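Local coordinates for protein D-hydantoinase (Ralstonia pickettii, PDB 1NFG) that probably catalyses the stereospecific hydrolysis of the cyclic amide bond of D-hydantoin derivatives, using two zinc ions per subunit, at residues P232-V238 with R256-C262; Y265-T269 with H295-W299; F373-K379 with L450-K456. All blocks are in the same frame, centred on the assembly; numbering follows the deposited sequence.

Contact 1: residues P232-V238 with R256-C262; sequences PIYIVHV and RALAETC
Y234 and E260 meet through complementary first torsions: the tyrosine CG is anti to its own backbone nitrogen (chi1 -178°), which carries the ring over the neighbouring strand, its hydroxyl end meeting E260 across it at about a right angle, while the glutamate CG sits between its N and carbonyl carbon (chi1 53°) and turns the carboxylate back over P232-V238. Y234 OH donates to E260 OE1, 2.5 Å away, reaching it from the anti side and somewhat out of the carboxylate plane. The other oxygen, E260 OE2, accepts H237 N at 3.0 Å through its anti lone pair, in a nearly straight bond. It also receives ND1 of the zinc ligand H57. A glutamate suits this buried place because its two oxygens can gather a tyrosine, a backbone amide and a metal-binding histidine. The strands run parallel: I235 N reaches L258 O at 2.8 Å, and beyond the regular pairing V238 N finds E260 O, also at 2.8 Å. On the sheet face of I233 and I235, the small A257 and A259 let helix 212-229 and helix 241-253 pack close; V238 CG2 rests 3.5 Å from A259 CB. At the start of the strands P232 CD lies over one face of the R256 guanidinium. This is a parallel beta-alpha-beta unit of the TIM barrel, with helix 241-253 as its crossover, bringing the zinc ligand H237 and the second-shell E260 to the C-terminal ends of the strands.

Contact 2: residues Y265-T269 with H295-W299; sequences YLYLT and HDVLW
H295 and W299, one turn apart on helix 292-303 of the TIM barrel, grip the loop of Y265-T269 that follows barrel strand 257-262. The H295 CG stands beside its backbone nitrogen and anti to the carbonyl carbon (chi1 -66°), which sends the imidazole out from the helix and in under the loop. One face is covered by the peptide joining L266 and Y267, with L266 C 3.7 Å above the ring plane and over its centre. From the ring edge NE2 donates to L268 O at 2.8 Å; the oxygen lies in the imidazole plane, but the nitrogen stands well above the carbonyl plane. Histidine is apt here, offering a flat surface to a peptide and an N-H at its rim.

L266 splits its branches: CD2 packs on L298 CB at 3.6 Å, while CD1 makes a CH-pi contact over the six-membered ring of W299, 3.8 Å from its centroid. Y267 brings its hydroxyl to the edge of the same indole, and that hydroxyl is hydrogen-bonded to M346 O. Y265 turns the other way, toward the zinc site, its OH bonded to P287 O and its CB 4.0 Å from L298 CD1. A water completes the join, donating to L266 O at 2.9 Å and accepting from W299 NE1 at 3.2 Å.

Contact 3: residues F373-K379 with L450-K456; sequences FGMFPQK and LKRRKYK
G374 and R453 bring their backbones within 4.3 Å, CA to CA, where two irregular segments meet, G374 having the positive phi (53°) of the C-prime residue in the Schellman motif that ends helix 358-372. Glycine fits on two counts, as it adopts this conformation readily and lets the C-terminal tail lie directly against the turn. R453 N then donates to G374 O at 2.9 Å, on a lone pair in the carbonyl plane and nearly straight.

The R453 side chain bends at chi3 (-53°), folding its guanidinium back so that one face lies over G374 O. NH2 reaches F376 O at 2.7 Å, approaching from above the carbonyl plane, with a weak second bond from NH1. Arginine is well suited to this carbonyl, which is itself part of the cis peptide between F376 and P377, since its two amino groups can share one acceptor. R452 runs alongside M375, CG to CG 3.8 Å, before its NH2 bonds to Y121 O on strand 118-124. L450 fills the other end with both methyl branches: CD1 is 4.1 Å from M375 SD, and CD2 is 3.9 Å from the aliphatic K379 CE.

Beyond that methylene, K379 NZ forms salt bridges with D118, D387 and D389, which would probably favour its charged form. The tail is thus held by a main-chain bond, arginine bonds to carbonyls, and apolar packing of L450, M375 and the lysine's carbon chain. Acids outside both segments meet the charge of K379, so the packing does not depend on a charge pair across the contact.

Overall arrangement
Contact 1 lies deep in the barrel and is almost wholly buried; contact 2 is also buried but sits beyond the strand ends, and contact 3 is mostly buried but reaches the surface at R453 and Q378. Contacts 1 and 2 follow one another in the chain: strand 257-262 leads into the loop of contact 2, and H237 CB touches Y265 CE2 at 3.7 Å. Contact 3 meets contact 1 from another side, with the F373 and Y234 rings edge to face. Contacts 2 and 3 lie on opposite sides of the chain's centre. Strand pairing and a carboxylate serve the first, aromatic packing and a histidine-to-carbonyl bond the second, arginine-to-carbonyl bonds with apolar packing the third.

Contact 1: residues P232-V238 with R256-C262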
loop_
_atom_site.group_PDB
_atom_site.type_symbol
_atom_site.label_atom_id
_atom_site.label_comp_id
_atom_site.label_asym_id
_atom_site.label_seq_id
_atom_site.Cartn_x
_atom_site.Cartn_y
_atom_site.Cartn_z
ATOM N N PRO A 232 21.702 -0.867 -8.934
ATOM C CA PRO A 232 20.964 0.390 -9.019
ATOM C C PRO A 232 20.326 0.436 -10.399
ATOM O O PRO A 232 20.886 -0.097 -11.355
ATOM C CB PRO A 232 22.057 1.439 -8.858
ATOM C CG PRO A 232 23.246 0.765 -9.501
ATOM C CD PRO A 232 23.158 -0.628 -8.939
ATOM N N ILE A 233 19.160 1.063 -10.505
ATOM C CA ILE A 233 18.476 1.164 -11.785
ATOM C C ILE A 233 17.823 2.534 -11.874
ATOM O O ILE A 233 17.479 3.131 -10.851
ATOM C CB ILE A 233 17.413 0.051 -11.938
ATOM C CG1 ILE A 233 16.837 0.070 -13.347
ATOM C CG2 ILE A 233 16.301 0.243 -10.924
ATOM C CD1 ILE A 233 15.992 -1.132 -13.663
ATOM N N TYR A 234 17.656 3.026 -13.096
ATOM C CA TYR A 234 17.081 4.338 -13.326
ATOM C C TYR A 234 15.894 4.230 -14.278
ATOM O O TYR A 234 16.055 3.850 -15.435
ATOM C CB TYR A 234 18.171 5.243 -13.903
ATOM C CG TYR A 234 17.786 6.682 -14.185
ATOM C CD1 TYR A 234 17.108 7.029 -15.350
ATOM C CD2 TYR A 234 18.169 7.710 -13.314
ATOM C CE1 TYR A 234 16.827 8.371 -15.651
ATOM C CE2 TYR A 234 17.898 9.052 -13.602
ATOM C CZ TYR A 234 17.230 9.374 -14.772
ATOM O OH TYR A 234 16.979 10.693 -15.078
ATOM N N ILE A 235 14.699 4.553 -13.792
ATOM C CA ILE A 235 13.523 4.470 -14.635
ATOM C C ILE A 235 13.292 5.800 -15.330
ATOM O O ILE A 235 13.021 6.814 -14.681
ATOM C CB ILE A 235 12.248 4.063 -13.823
ATOM C CG1 ILE A 235 12.211 2.550 -13.591
ATOM C CG2 ILE A 235 10.985 4.403 -14.618
ATOM C CD1 ILE A 235 13.420 1.974 -12.940
ATOM N N VAL A 236 13.410 5.796 -16.655
ATOM C CA VAL A 236 13.201 7.012 -17.428
ATOM C C VAL A 236 11.712 7.294 -17.558
ATOM O O VAL A 236 10.884 6.393 -17.456
ATOM C CB VAL A 236 13.833 6.918 -18.852
ATOM C CG1 VAL A 236 15.307 6.581 -18.743
ATOM C CG2 VAL A 236 13.100 5.880 -19.697
ATOM N N HIS A 237 11.392 8.560 -17.791
ATOM C CA HIS A 237 10.026 9.040 -17.925
ATOM C C HIS A 237 8.911 8.327 -17.149
ATOM O O HIS A 237 8.100 7.610 -17.732
ATOM C CB HIS A 237 9.633 9.137 -19.409
ATOM C CG HIS A 237 9.881 7.886 -20.199
ATOM N ND1 HIS A 237 9.565 6.628 -19.730
ATOM C CD2 HIS A 237 10.382 7.706 -21.445
ATOM C CE1 HIS A 237 9.863 5.729 -20.652
ATOM N NE2 HIS A 237 10.359 6.357 -21.701
ATOM N N VAL A 238 8.885 8.513 -15.829
ATOM C CA VAL A 238 7.811 7.962 -15.004
ATOM C C VAL A 238 6.713 8.972 -15.303
ATOM O O VAL A 238 6.899 10.169 -15.088
ATOM C CB VAL A 238 8.139 8.017 -13.511
ATOM C CG1 VAL A 238 6.895 7.683 -12.706
ATOM C CG2 VAL A 238 9.260 7.031 -13.191
ATOM N N ARG A 256 17.867 0.227 -4.859
ATOM C CA ARG A 256 18.446 1.506 -5.239
ATOM C C ARG A 256 17.783 1.905 -6.542
ATOM O O ARG A 256 18.389 1.842 -7.608
ATOM C CB ARG A 256 19.955 1.381 -5.418
ATOM C CG ARG A 256 20.692 1.126 -4.112
ATOM C CD ARG A 256 22.168 0.907 -4.369
ATOM N NE ARG A 256 22.443 -0.377 -5.015
ATOM C CZ ARG A 256 23.586 -0.672 -5.632
ATOM N NH1 ARG A 256 24.562 0.230 -5.695
ATOM N NH2 ARG A 256 23.756 -1.874 -6.177
ATOM N N ALA A 257 16.520 2.302 -6.444
ATOM C CA ALA A 257 15.749 2.699 -7.609
ATOM C C ALA A 257 15.727 4.207 -7.754
ATOM O O ALA A 257 15.480 4.927 -6.784
ATOM C CB ALA A 257 14.329 2.173 -7.490
ATOM N N LEU A 258 15.995 4.679 -8.966
ATOM C CA LEU A 258 15.992 6.105 -9.251
ATOM C C LEU A 258 14.985 6.282 -10.357
ATOM O O LEU A 258 14.711 5.337 -11.087
ATOM C CB LEU A 258 17.358 6.575 -9.748
ATOM C CG LEU A 258 18.580 6.065 -8.987
ATOM C CD1 LEU A 258 19.829 6.652 -9.602
ATOM C CD2 LEU A 258 18.475 6.446 -7.516
ATOM N N ALA A 259 14.437 7.483 -10.484
ATOM C CA ALA A 259 13.473 7.749 -11.528
ATOM C C ALA A 259 13.480 9.227 -11.893
ATOM O O ALA A 259 14.064 10.050 -11.190
ATOM C CB ALA A 259 12.087 7.318 -11.080
ATOM N N GLU A 260 12.821 9.552 -12.999
ATOM C CA GLU A 260 12.738 10.921 -13.491
ATOM C C GLU A 260 11.388 11.114 -14.173
ATOM O O GLU A 260 10.600 10.174 -14.276
ATOM C CB GLU A 260 13.842 11.171 -14.523
ATOM C CG GLU A 260 13.854 10.134 -15.662
ATOM C CD GLU A 260 14.350 10.692 -16.994
ATOM O OE1 GLU A 260 15.443 11.298 -17.021
ATOM O OE2 GLU A 260 13.650 10.521 -18.020
ATOM N N THR A 261 11.118 12.339 -14.617
ATOM C CA THR A 261 9.897 12.634 -15.370
ATOM C C THR A 261 10.334 13.575 -16.474
ATOM O O THR A 261 11.508 13.970 -16.534
ATOM C CB THR A 261 8.811 13.363 -14.574
ATOM O OG1 THR A 261 8.830 12.921 -13.221
ATOM C CG2 THR A 261 7.444 13.046 -15.164
ATOM N N CYS A 262 9.396 13.942 -17.336
ATOM C CA CYS A 262 9.728 14.819 -18.428
ATOM C C CYS A 262 8.691 15.916 -18.539
ATOM O O CYS A 262 7.497 15.688 -18.372
ATOM C CB CYS A 262 9.841 14.007 -19.729
ATOM S SG CYS A 262 11.052 12.626 -19.633
#

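Contact 2: residues Y265-T269 with H295-W299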
loop_
_atom_site.group_PDB
_atom_site.type_symbol
_atom_site.label_atom_id
_atom_site.label_comp_id
_atom_site.label_asym_id
_atom_site.label_seq_id
_atom_site.Cartn_x
_atom_site.Cartn_y
_atom_site.Cartn_z
ATOM N N TYR A 265 4.990 15.613 -19.256
ATOM C CA TYR A 265 4.171 14.806 -18.366
ATOM C C TYR A 265 3.646 15.632 -17.193
ATOM O O TYR A 265 2.926 15.121 -16.335
ATOM C CB TYR A 265 4.967 13.602 -17.871
ATOM C CG TYR A 265 5.286 12.644 -18.992
ATOM C CD1 TYR A 265 4.264 12.042 -19.729
ATOM C CD2 TYR A 265 6.607 12.363 -19.342
ATOM C CE1 TYR A 265 4.547 11.188 -20.787
ATOM C CE2 TYR A 265 6.903 11.506 -20.400
ATOM C CZ TYR A 265 5.868 10.922 -21.117
ATOM O OH TYR A 265 6.159 10.069 -22.161
ATOM N N LEU A 266 4.006 16.912 -17.168
ATOM C CA LEU A 266 3.555 17.824 -16.122
ATOM C C LEU A 266 2.581 18.830 -16.730
ATOM O O LEU A 266 2.038 19.681 -16.026
ATOM C CB LEU A 266 4.736 18.599 -15.532
ATOM C CG LEU A 266 5.904 17.848 -14.900
ATOM C CD1 LEU A 266 6.993 18.843 -14.558
ATOM C CD2 LEU A 266 5.446 17.106 -13.652
ATOM N N TYR A 267 2.347 18.722 -18.033
ATOM C CA TYR A 267 1.492 19.679 -18.709
ATOM C C TYR A 267 0.493 19.134 -19.711
ATOM O O TYR A 267 -0.566 19.725 -19.908
ATOM C CB TYR A 267 2.371 20.712 -19.422
ATOM C CG TYR A 267 3.106 21.644 -18.488
ATOM C CD1 TYR A 267 2.462 22.743 -17.930
ATOM C CD2 TYR A 267 4.441 21.419 -18.150
ATOM C CE1 TYR A 267 3.117 23.597 -17.062
ATOM C CE2 TYR A 267 5.110 22.269 -17.277
ATOM C CZ TYR A 267 4.438 23.360 -16.737
ATOM O OH TYR A 267 5.078 24.217 -15.866
ATOM N N LEU A 268 0.820 18.023 -20.358
ATOM C CA LEU A 268 -0.076 17.478 -21.369
ATOM C C LEU A 268 -0.916 16.311 -20.880
ATOM O O LEU A 268 -0.555 15.623 -19.926
ATOM C CB LEU A 268 0.741 17.078 -22.600
ATOM C CG LEU A 268 1.704 18.175 -23.082
ATOM C CD1 LEU A 268 2.404 17.720 -24.343
ATOM C CD2 LEU A 268 0.947 19.468 -23.345
ATOM N N THR A 269 -2.049 16.092 -21.536
ATOM C CA THR A 269 -2.947 15.000 -21.160
ATOM C C THR A 269 -3.393 14.253 -22.403
ATOM O O THR A 269 -3.344 14.795 -23.505
ATOM C CB THR A 269 -4.203 15.521 -20.468
ATOM O OG1 THR A 269 -4.983 16.263 -21.414
ATOM C CG2 THR A 269 -3.829 16.417 -19.299
ATOM N N HIS A 295 -0.535 14.952 -13.118
ATOM C CA HIS A 295 0.298 16.150 -13.048
ATOM C C HIS A 295 0.515 16.505 -11.575
ATOM O O HIS A 295 1.634 16.813 -11.156
ATOM C CB HIS A 295 -0.380 17.344 -13.723
ATOM C CG HIS A 295 -0.548 17.203 -15.202
ATOM N ND1 HIS A 295 -1.313 18.076 -15.945
ATOM C CD2 HIS A 295 -0.056 16.296 -16.078
ATOM C CE1 HIS A 295 -1.290 17.711 -17.214
ATOM N NE2 HIS A 295 -0.535 16.633 -17.322
ATOM N N ASP A 296 -0.561 16.470 -10.790
ATOM C CA ASP A 296 -0.451 16.801 -9.374
ATOM C C ASP A 296 0.432 15.786 -8.680
ATOM O O ASP A 296 1.303 16.142 -7.888
ATOM C CB ASP A 296 -1.824 16.821 -8.705
ATOM C CG ASP A 296 -2.802 17.733 -9.406
ATOM O OD1 ASP A 296 -2.375 18.785 -9.937
ATOM O OD2 ASP A 296 -4.006 17.399 -9.413
ATOM N N VAL A 297 0.204 14.514 -8.977
ATOM C CA VAL A 297 0.994 13.458 -8.378
ATOM C C VAL A 297 2.477 13.698 -8.617
ATOM O O VAL A 297 3.278 13.655 -7.683
ATOM C CB VAL A 297 0.600 12.079 -8.958
ATOM C CG1 VAL A 297 1.661 11.042 -8.629
ATOM C CG2 VAL A 297 -0.736 11.651 -8.385
ATOM N N LEU A 298 2.832 13.958 -9.874
ATOM C CA LEU A 298 4.221 14.187 -10.259
ATOM C C LEU A 298 4.812 15.445 -9.614
ATOM O O LEU A 298 5.918 15.404 -9.054
ATOM C CB LEU A 298 4.335 14.261 -11.789
ATOM C CG LEU A 298 4.022 12.956 -12.537
ATOM C CD1 LEU A 298 3.954 13.223 -14.030
ATOM C CD2 LEU A 298 5.077 11.896 -12.213
ATOM N N TRP A 299 4.089 16.559 -9.692
ATOM C CA TRP A 299 4.572 17.785 -9.072
ATOM C C TRP A 299 4.779 17.571 -7.571
ATOM O O TRP A 299 5.769 18.044 -7.020
ATOM C CB TRP A 299 3.598 18.941 -9.297
ATOM C CG TRP A 299 3.724 19.629 -10.647
ATOM C CD1 TRP A 299 2.777 19.679 -11.633
ATOM C CD2 TRP A 299 4.831 20.420 -11.117
ATOM N NE1 TRP A 299 3.221 20.456 -12.679
ATOM C CE2 TRP A 299 4.477 20.923 -12.387
ATOM C CE3 TRP A 299 6.083 20.755 -10.583
ATOM C CZ2 TRP A 299 5.330 21.745 -13.135
ATOM C CZ3 TRP A 299 6.932 21.575 -11.330
ATOM C CH2 TRP A 299 6.549 22.057 -12.589
HETATM O O HOH W 1 1.084 21.971 -14.514
#

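Contact 3: residues F373-K379 with L450-K456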
loop_
_atom_site.group_PDB
_atom_site.type_symbol
_atom_site.label_atom_id
_atom_site.label_comp_id
_atom_site.label_asym_id
_atom_site.label_seq_id
_atom_site.Cartn_x
_atom_site.Cartn_y
_atom_site.Cartn_z
ATOM N N PHE A 373 24.536 11.298 -12.970
ATOM C CA PHE A 373 25.292 10.854 -14.131
ATOM C C PHE A 373 26.785 11.201 -14.198
ATOM O O PHE A 373 27.353 11.339 -15.278
ATOM C CB PHE A 373 24.548 11.306 -15.383
ATOM C CG PHE A 373 23.190 10.680 -15.509
ATOM C CD1 PHE A 373 23.060 9.345 -15.897
ATOM C CD2 PHE A 373 22.042 11.390 -15.165
ATOM C CE1 PHE A 373 21.804 8.719 -15.938
ATOM C CE2 PHE A 373 20.780 10.778 -15.199
ATOM C CZ PHE A 373 20.663 9.437 -15.587
ATOM N N GLY A 374 27.404 11.317 -13.026
ATOM C CA GLY A 374 28.831 11.583 -12.901
ATOM C C GLY A 374 29.481 12.760 -13.600
ATOM O O GLY A 374 30.497 12.588 -14.270
ATOM N N MET A 375 28.920 13.951 -13.433
ATOM C CA MET A 375 29.469 15.155 -14.050
ATOM C C MET A 375 29.608 16.253 -13.000
ATOM O O MET A 375 29.926 17.399 -13.327
ATOM C CB MET A 375 28.546 15.652 -15.157
ATOM C CG MET A 375 28.253 14.632 -16.229
ATOM S SD MET A 375 27.206 15.337 -17.502
ATOM C CE MET A 375 25.593 15.207 -16.732
ATOM N N PHE A 376 29.362 15.889 -11.745
ATOM C CA PHE A 376 29.416 16.816 -10.618
ATOM C C PHE A 376 30.746 16.656 -9.896
ATOM O O PHE A 376 31.213 15.538 -9.704
ATOM C CB PHE A 376 28.233 16.512 -9.681
ATOM C CG PHE A 376 28.199 17.332 -8.423
ATOM C CD1 PHE A 376 28.886 16.919 -7.287
ATOM C CD2 PHE A 376 27.466 18.517 -8.370
ATOM C CE1 PHE A 376 28.842 17.682 -6.101
ATOM C CE2 PHE A 376 27.418 19.283 -7.198
ATOM C CZ PHE A 376 28.108 18.860 -6.063
ATOM N N PRO A 377 31.360 17.769 -9.455
ATOM C CA PRO A 377 30.891 19.154 -9.584
ATOM C C PRO A 377 31.380 19.965 -10.789
ATOM O O PRO A 377 31.134 21.177 -10.853
ATOM C CB PRO A 377 31.327 19.775 -8.267
ATOM C CG PRO A 377 32.638 19.122 -8.039
ATOM C CD PRO A 377 32.391 17.669 -8.403
ATOM N N GLN A 378 32.061 19.318 -11.737
ATOM C CA GLN A 378 32.538 20.033 -12.923
ATOM C C GLN A 378 31.347 20.736 -13.553
ATOM O O GLN A 378 31.440 21.886 -13.978
ATOM C CB GLN A 378 33.151 19.079 -13.954
ATOM C CG GLN A 378 33.739 19.817 -15.165
ATOM C CD GLN A 378 34.127 18.905 -16.324
ATOM O OE1 GLN A 378 34.687 17.825 -16.120
ATOM N NE2 GLN A 378 33.847 19.349 -17.547
ATOM N N LYS A 379 30.227 20.025 -13.614
ATOM C CA LYS A 379 28.991 20.563 -14.168
ATOM C C LYS A 379 27.956 20.535 -13.046
ATOM O O LYS A 379 28.185 19.899 -12.013
ATOM C CB LYS A 379 28.504 19.694 -15.332
ATOM C CG LYS A 379 29.479 19.569 -16.493
ATOM C CD LYS A 379 29.563 20.847 -17.309
ATOM C CE LYS A 379 30.483 20.650 -18.500
ATOM N NZ LYS A 379 30.639 21.883 -19.308
ATOM N N LEU A 450 31.903 14.730 -22.994
ATOM C CA LEU A 450 32.218 14.604 -21.577
ATOM C C LEU A 450 32.381 13.164 -21.138
ATOM O O LEU A 450 31.447 12.368 -21.249
ATOM C CB LEU A 450 31.110 15.236 -20.740
ATOM C CG LEU A 450 30.962 16.752 -20.803
ATOM C CD1 LEU A 450 29.561 17.160 -20.390
ATOM C CD2 LEU A 450 32.006 17.384 -19.899
ATOM N N LYS A 451 33.566 12.816 -20.655
ATOM C CA LYS A 451 33.783 11.467 -20.158
ATOM C C LYS A 451 33.163 11.504 -18.772
ATOM O O LYS A 451 33.733 12.080 -17.842
ATOM C CB LYS A 451 35.273 11.141 -20.055
ATOM C CG LYS A 451 35.966 10.956 -21.395
ATOM C CD LYS A 451 37.457 10.643 -21.225
ATOM C CE LYS A 451 37.689 9.382 -20.398
ATOM N NZ LYS A 451 39.140 9.129 -20.149
ATOM N N ARG A 452 31.983 10.911 -18.641
ATOM C CA ARG A 452 31.273 10.899 -17.368
ATOM C C ARG A 452 31.827 9.849 -16.413
ATOM O O ARG A 452 32.390 8.841 -16.833
ATOM C CB ARG A 452 29.773 10.713 -17.632
ATOM C CG ARG A 452 29.246 11.801 -18.559
ATOM C CD ARG A 452 27.783 11.693 -18.922
ATOM N NE ARG A 452 27.437 10.409 -19.521
ATOM C CZ ARG A 452 27.070 9.342 -18.821
ATOM N NH1 ARG A 452 27.002 9.422 -17.501
ATOM N NH2 ARG A 452 26.781 8.199 -19.433
ATOM N N ARG A 453 31.677 10.115 -15.121
ATOM C CA ARG A 453 32.180 9.242 -14.073
ATOM C C ARG A 453 31.300 8.020 -13.836
ATOM O O ARG A 453 30.128 8.007 -14.201
ATOM C CB ARG A 453 32.327 10.048 -12.786
ATOM C CG ARG A 453 33.550 9.695 -11.968
ATOM C CD ARG A 453 33.729 10.653 -10.798
ATOM N NE ARG A 453 33.724 12.042 -11.242
ATOM C CZ ARG A 453 32.798 12.934 -10.897
ATOM N NH1 ARG A 453 31.799 12.581 -10.096
ATOM N NH2 ARG A 453 32.859 14.176 -11.367
ATOM N N LYS A 454 31.879 7.000 -13.211
ATOM C CA LYS A 454 31.184 5.748 -12.926
ATOM C C LYS A 454 30.132 5.790 -11.820
ATOM O O LYS A 454 29.440 6.786 -11.614
ATOM C CB LYS A 454 32.197 4.659 -12.557
ATOM C CG LYS A 454 33.069 4.152 -13.685
ATOM C CD LYS A 454 33.970 3.027 -13.187
ATOM C CE LYS A 454 34.926 2.558 -14.269
ATOM N NZ LYS A 454 35.858 1.521 -13.753
ATOM N N TYR A 455 30.049 4.650 -11.130
ATOM C CA TYR A 455 29.151 4.360 -10.009
ATOM C C TYR A 455 28.014 5.336 -9.797
ATOM O O TYR A 455 28.043 6.157 -8.873
ATOM C CB TYR A 455 29.961 4.229 -8.713
ATOM C CG TYR A 455 29.273 3.432 -7.631
ATOM C CD1 TYR A 455 28.092 3.887 -7.039
ATOM C CD2 TYR A 455 29.797 2.210 -7.205
ATOM C CE1 TYR A 455 27.445 3.140 -6.046
ATOM C CE2 TYR A 455 29.163 1.455 -6.214
ATOM C CZ TYR A 455 27.989 1.924 -5.640
ATOM O OH TYR A 455 27.358 1.177 -4.666
ATOM N N LYS A 456 27.006 5.230 -10.653
ATOM C CA LYS A 456 25.840 6.089 -10.554
ATOM C C LYS A 456 24.822 5.426 -9.647
ATOM O O LYS A 456 24.793 4.206 -9.525
ATOM C CB LYS A 456 25.250 6.327 -11.933
ATOM C CG LYS A 456 26.214 7.024 -12.889
ATOM C CD LYS A 456 25.627 7.065 -14.283
ATOM C CE LYS A 456 26.587 7.653 -15.273
ATOM N NZ LYS A 456 26.074 7.408 -16.641
HETATM O O HOH W 2 28.984 13.061 -9.888
#